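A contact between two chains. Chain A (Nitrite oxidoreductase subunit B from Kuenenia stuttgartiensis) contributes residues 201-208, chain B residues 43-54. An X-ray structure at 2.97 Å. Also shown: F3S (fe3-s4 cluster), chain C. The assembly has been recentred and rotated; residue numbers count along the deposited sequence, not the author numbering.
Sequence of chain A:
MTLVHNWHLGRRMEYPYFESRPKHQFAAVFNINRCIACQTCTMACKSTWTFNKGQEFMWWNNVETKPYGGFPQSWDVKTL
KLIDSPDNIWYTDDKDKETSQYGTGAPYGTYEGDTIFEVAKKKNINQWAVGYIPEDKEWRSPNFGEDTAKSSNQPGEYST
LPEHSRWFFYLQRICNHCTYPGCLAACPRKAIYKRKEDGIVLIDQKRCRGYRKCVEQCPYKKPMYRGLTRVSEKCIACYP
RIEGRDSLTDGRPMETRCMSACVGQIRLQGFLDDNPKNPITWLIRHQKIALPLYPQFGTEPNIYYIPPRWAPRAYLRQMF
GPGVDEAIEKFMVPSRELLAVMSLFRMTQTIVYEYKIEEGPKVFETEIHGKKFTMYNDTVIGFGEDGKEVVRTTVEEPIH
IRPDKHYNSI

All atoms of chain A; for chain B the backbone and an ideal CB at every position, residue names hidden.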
# COMPACT_ATOMS: atom_id res chain seq x y z
N VAL A 201 28.62 2.14 -8.40
CA VAL A 201 28.71 3.11 -9.49
C VAL A 201 28.07 4.42 -9.03
O VAL A 201 26.96 4.42 -8.49
CB VAL A 201 28.02 2.58 -10.76
CG1 VAL A 201 28.47 3.37 -11.98
CG2 VAL A 201 28.32 1.10 -10.94
N LEU A 202 28.78 5.53 -9.23
CA LEU A 202 28.35 6.81 -8.70
C LEU A 202 28.52 7.90 -9.75
O LEU A 202 29.39 7.82 -10.63
CB LEU A 202 29.15 7.20 -7.45
CG LEU A 202 28.74 6.51 -6.15
CD1 LEU A 202 29.92 6.45 -5.19
CD2 LEU A 202 27.58 7.25 -5.52
N ILE A 203 27.68 8.92 -9.66
CA ILE A 203 27.78 10.12 -10.48
C ILE A 203 28.43 11.21 -9.63
O ILE A 203 27.89 11.59 -8.59
CB ILE A 203 26.41 10.58 -11.00
CG1 ILE A 203 25.80 9.54 -11.92
CG2 ILE A 203 26.54 11.92 -11.72
CD1 ILE A 203 24.36 9.83 -12.29
N ASP A 204 29.57 11.73 -10.09
CA ASP A 204 30.24 12.82 -9.39
C ASP A 204 29.38 14.07 -9.49
O ASP A 204 29.27 14.67 -10.56
CB ASP A 204 31.64 13.05 -9.97
CG ASP A 204 32.39 14.20 -9.30
OD1 ASP A 204 33.64 14.23 -9.41
OD2 ASP A 204 31.77 15.09 -8.68
N GLN A 205 28.78 14.46 -8.37
CA GLN A 205 27.91 15.63 -8.37
C GLN A 205 28.68 16.94 -8.47
O GLN A 205 28.10 17.96 -8.83
CB GLN A 205 27.03 15.63 -7.11
CG GLN A 205 26.05 14.47 -7.06
CD GLN A 205 25.00 14.57 -8.15
OE1 GLN A 205 24.20 15.50 -8.18
NE2 GLN A 205 24.99 13.59 -9.05
N LYS A 206 29.98 16.93 -8.14
CA LYS A 206 30.80 18.12 -8.33
C LYS A 206 31.15 18.35 -9.79
O LYS A 206 31.27 19.51 -10.22
CB LYS A 206 32.08 18.02 -7.49
CG LYS A 206 32.99 19.25 -7.59
CD LYS A 206 34.23 19.10 -6.73
CE LYS A 206 35.14 20.30 -6.87
NZ LYS A 206 36.35 20.19 -6.01
N ARG A 207 31.29 17.28 -10.58
CA ARG A 207 31.80 17.39 -11.94
C ARG A 207 30.75 17.12 -13.02
O ARG A 207 31.01 17.43 -14.18
CB ARG A 207 32.96 16.41 -12.16
CG ARG A 207 34.24 16.76 -11.44
CD ARG A 207 35.35 15.79 -11.81
NE ARG A 207 35.74 15.91 -13.21
CZ ARG A 207 35.45 15.02 -14.16
NH1 ARG A 207 35.85 15.22 -15.40
NH2 ARG A 207 34.77 13.93 -13.85
N CYS A 208 29.60 16.57 -12.66
CA CYS A 208 28.56 16.32 -13.65
C CYS A 208 28.08 17.64 -14.26
O CYS A 208 27.99 18.66 -13.57
CB CYS A 208 27.39 15.58 -13.01
SG CYS A 208 25.99 15.28 -14.12
N UNK B 43 39.97 3.65 -11.75
CA UNK B 43 40.45 4.65 -10.81
C UNK B 43 39.77 5.98 -11.09
O UNK B 43 39.36 6.26 -12.21
CB UNK B 43 41.97 4.79 -10.89
N UNK B 44 39.64 6.78 -10.03
CA UNK B 44 39.03 8.09 -10.13
C UNK B 44 39.92 9.10 -9.41
O UNK B 44 40.42 8.81 -8.31
CB UNK B 44 37.62 8.08 -9.55
N UNK B 45 40.13 10.27 -9.99
CA UNK B 45 41.12 11.19 -9.44
C UNK B 45 40.73 11.71 -8.07
O UNK B 45 41.56 11.73 -7.15
CB UNK B 45 41.33 12.37 -10.39
N UNK B 46 39.52 12.23 -7.96
CA UNK B 46 39.12 12.87 -6.68
C UNK B 46 37.74 12.40 -6.24
O UNK B 46 36.83 12.54 -7.02
CB UNK B 46 39.12 14.39 -6.81
N UNK B 47 37.61 11.88 -5.03
CA UNK B 47 36.31 11.40 -4.50
C UNK B 47 35.90 12.16 -3.24
O UNK B 47 35.13 11.62 -2.52
CB UNK B 47 36.38 9.90 -4.19
N UNK B 48 36.48 13.31 -2.97
CA UNK B 48 36.10 14.08 -1.78
C UNK B 48 34.63 14.48 -1.80
O UNK B 48 34.06 14.73 -0.73
CB UNK B 48 36.97 15.33 -1.66
N UNK B 49 34.02 14.55 -2.98
CA UNK B 49 32.61 14.94 -3.08
C UNK B 49 31.68 13.95 -2.39
O UNK B 49 30.57 14.33 -2.02
CB UNK B 49 32.21 15.08 -4.55
N UNK B 50 32.12 12.70 -2.20
CA UNK B 50 31.22 11.64 -1.73
C UNK B 50 30.60 11.94 -0.37
O UNK B 50 29.62 11.29 -0.00
CB UNK B 50 31.98 10.31 -1.66
N UNK B 51 31.15 12.89 0.38
CA UNK B 51 30.54 13.29 1.64
C UNK B 51 29.12 13.82 1.45
O UNK B 51 28.37 13.89 2.43
CB UNK B 51 31.40 14.35 2.32
N UNK B 52 28.76 14.21 0.22
CA UNK B 52 27.44 14.77 -0.05
C UNK B 52 26.35 13.87 0.50
O UNK B 52 25.47 14.30 1.25
CB UNK B 52 27.24 14.98 -1.55
N UNK B 53 26.40 12.58 0.14
CA UNK B 53 25.37 11.65 0.56
C UNK B 53 25.55 11.19 2.01
O UNK B 53 24.57 10.88 2.68
CB UNK B 53 25.36 10.44 -0.37
N UNK B 54 26.79 11.15 2.50
CA UNK B 54 27.01 10.79 3.90
C UNK B 54 26.48 11.87 4.83
O UNK B 54 26.07 11.57 5.96
CB UNK B 54 28.50 10.55 4.17
FE1 F3S C . 27.93 12.63 -17.65
FE3 F3S C . 26.33 14.05 -15.99
FE4 F3S C . 25.33 11.90 -17.31
S1 F3S C . 27.83 14.85 -17.42
S2 F3S C . 26.47 11.88 -19.26
S3 F3S C . 26.99 11.87 -15.69
S4 F3S C . 24.25 13.84 -16.92

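Position 43, in extended backbone, is out of reach of chain A; nearly anything would do, and it is Thr B43. At position 44 CA-to-CB points toward chain A, yet nothing of the other stretch lies within 5.5 Å of the ideal CB. Ahead wait a carboxylate, Asp A204, and a guanidinium, Arg A207. A long side chain ending in a group that both gives and accepts would suit: tyrosine, or an amide if it could reach. Tyr B44 is the deposited residue, with chi1 t. Tyr B44 OH donates to Asp A204 OD1 at 2.7 Å and accepts from Arg A207 NH2 at 2.9 Å, so one hydroxyl links the acid to the base.

Position 45, phi -66°, tolerates proline among many others; Pro B45 fills it. Position 46 points toward chain A across open space, with the ammonium of Lys A206 beyond, so a polar or acidic residue is reasonable. Asp B46 brings OD2 to 4.5 Å from Lys A206 NZ, charge attraction short of a salt bridge. Position 47 points away from chain A, which sets no requirement; a polar or charged residue would do. In Arg B47, NH1 forms a salt bridge with OE1 of the residue at position 50, at 2.7 Å. Position 48 points sideways and asks little; it is Arg B48.

Position 49 is the centre of the contact. Its CB points toward chain A and the ideal CB lies 4.2 Å from both Asp A204 OD2 and Lys A206 CB. Asp A204 OD2 already accepts from Arg A207 N at 2.9 Å, and beyond it the backbone from Ile A203 to Gln A205 offers a surface for something broad and flat. A large aromatic or a long aliphatic chain would suit. Trp B49, chi1 p, has more of its surface covered by the other stretch than any other residue here. Asp A204 CA sits over one face, 4.0 Å from the centroid of the six-membered ring of Trp B49, a CH-pi contact, while Leu A202 CB meets the ring edge at CZ2 of Trp B49, 3.9 Å away.

Position 50 points sideways, so only a side chain of some length could approach Leu A202. Glu B50 does: OE2 comes within 3.5 Å of Leu A202 CD1, while OE1 also pairs with NH2 of position 54 at 3.1 Å.

Position 51, out of reach, is Ser B51. Position 52 points toward chain A with space between; a small or medium apolar residue would suit, and Val B52 stops short of contact. Position 53, helical and toward, suits a long apolar or aromatic side chain lying near that of Gln A205; Tyr B53 places OH 4.0 Å from Gln A205 CG. Position 54 is Arg B54.

Chain B, residues 43-54: TYPDRRWESVYR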
# COMPACT_ATOMS: atom_id res chain seq x y z
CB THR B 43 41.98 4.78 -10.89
OG1 THR B 43 42.47 5.43 -9.71
CG2 THR B 43 42.38 5.58 -12.12
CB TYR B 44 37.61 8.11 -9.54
CG TYR B 44 36.78 9.29 -10.02
CD1 TYR B 44 36.36 9.37 -11.34
CD2 TYR B 44 36.43 10.31 -9.15
CE1 TYR B 44 35.61 10.44 -11.79
CE2 TYR B 44 35.67 11.39 -9.59
CZ TYR B 44 35.26 11.45 -10.91
OH TYR B 44 34.51 12.52 -11.34
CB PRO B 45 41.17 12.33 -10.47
CG PRO B 45 40.64 11.72 -11.71
CD PRO B 45 39.60 10.75 -11.27
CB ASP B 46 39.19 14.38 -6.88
CG ASP B 46 38.95 15.20 -5.66
OD1 ASP B 46 38.87 14.62 -4.63
OD2 ASP B 46 38.83 16.39 -5.78
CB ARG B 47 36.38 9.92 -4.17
CG ARG B 47 36.93 9.09 -5.31
CD ARG B 47 36.93 7.60 -5.07
NE ARG B 47 36.03 7.32 -3.99
CZ ARG B 47 35.98 6.19 -3.34
NH1 ARG B 47 35.12 6.05 -2.36
NH2 ARG B 47 36.78 5.22 -3.67
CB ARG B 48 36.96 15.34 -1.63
CG ARG B 48 38.43 15.21 -1.97
CD ARG B 48 39.33 16.34 -1.46
NE ARG B 48 39.44 17.45 -2.41
CZ ARG B 48 40.59 17.94 -2.87
NH1 ARG B 48 41.75 17.43 -2.49
NH2 ARG B 48 40.59 18.95 -3.74
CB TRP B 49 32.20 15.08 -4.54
CG TRP B 49 32.03 13.75 -5.22
CD1 TRP B 49 32.98 13.04 -5.89
CD2 TRP B 49 30.83 12.96 -5.28
NE1 TRP B 49 32.45 11.87 -6.37
CE2 TRP B 49 31.13 11.79 -6.00
CE3 TRP B 49 29.53 13.13 -4.78
CZ2 TRP B 49 30.18 10.80 -6.25
CZ3 TRP B 49 28.60 12.15 -5.02
CH2 TRP B 49 28.93 11.00 -5.75
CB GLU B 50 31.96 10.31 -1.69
CG GLU B 50 32.26 9.74 -3.07
CD GLU B 50 32.85 8.35 -3.01
OE1 GLU B 50 33.16 7.88 -1.90
OE2 GLU B 50 33.00 7.72 -4.08
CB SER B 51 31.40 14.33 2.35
OG SER B 51 31.35 15.56 1.67
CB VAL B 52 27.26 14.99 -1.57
CG1 VAL B 52 25.78 15.08 -1.92
CG2 VAL B 52 27.98 16.22 -2.04
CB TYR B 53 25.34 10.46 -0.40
CG TYR B 53 24.81 10.86 -1.76
CD1 TYR B 53 23.46 11.09 -1.96
CD2 TYR B 53 25.67 11.03 -2.84
CE1 TYR B 53 22.97 11.46 -3.20
CE2 TYR B 53 25.19 11.40 -4.09
CZ TYR B 53 23.84 11.62 -4.26
OH TYR B 53 23.35 11.99 -5.49
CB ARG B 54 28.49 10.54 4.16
CG ARG B 54 29.16 9.66 3.13
CD ARG B 54 30.48 9.14 3.65
NE ARG B 54 31.29 8.50 2.62
CZ ARG B 54 32.36 9.05 2.07
NH1 ARG B 54 32.74 10.26 2.45
NH2 ARG B 54 33.04 8.40 1.14
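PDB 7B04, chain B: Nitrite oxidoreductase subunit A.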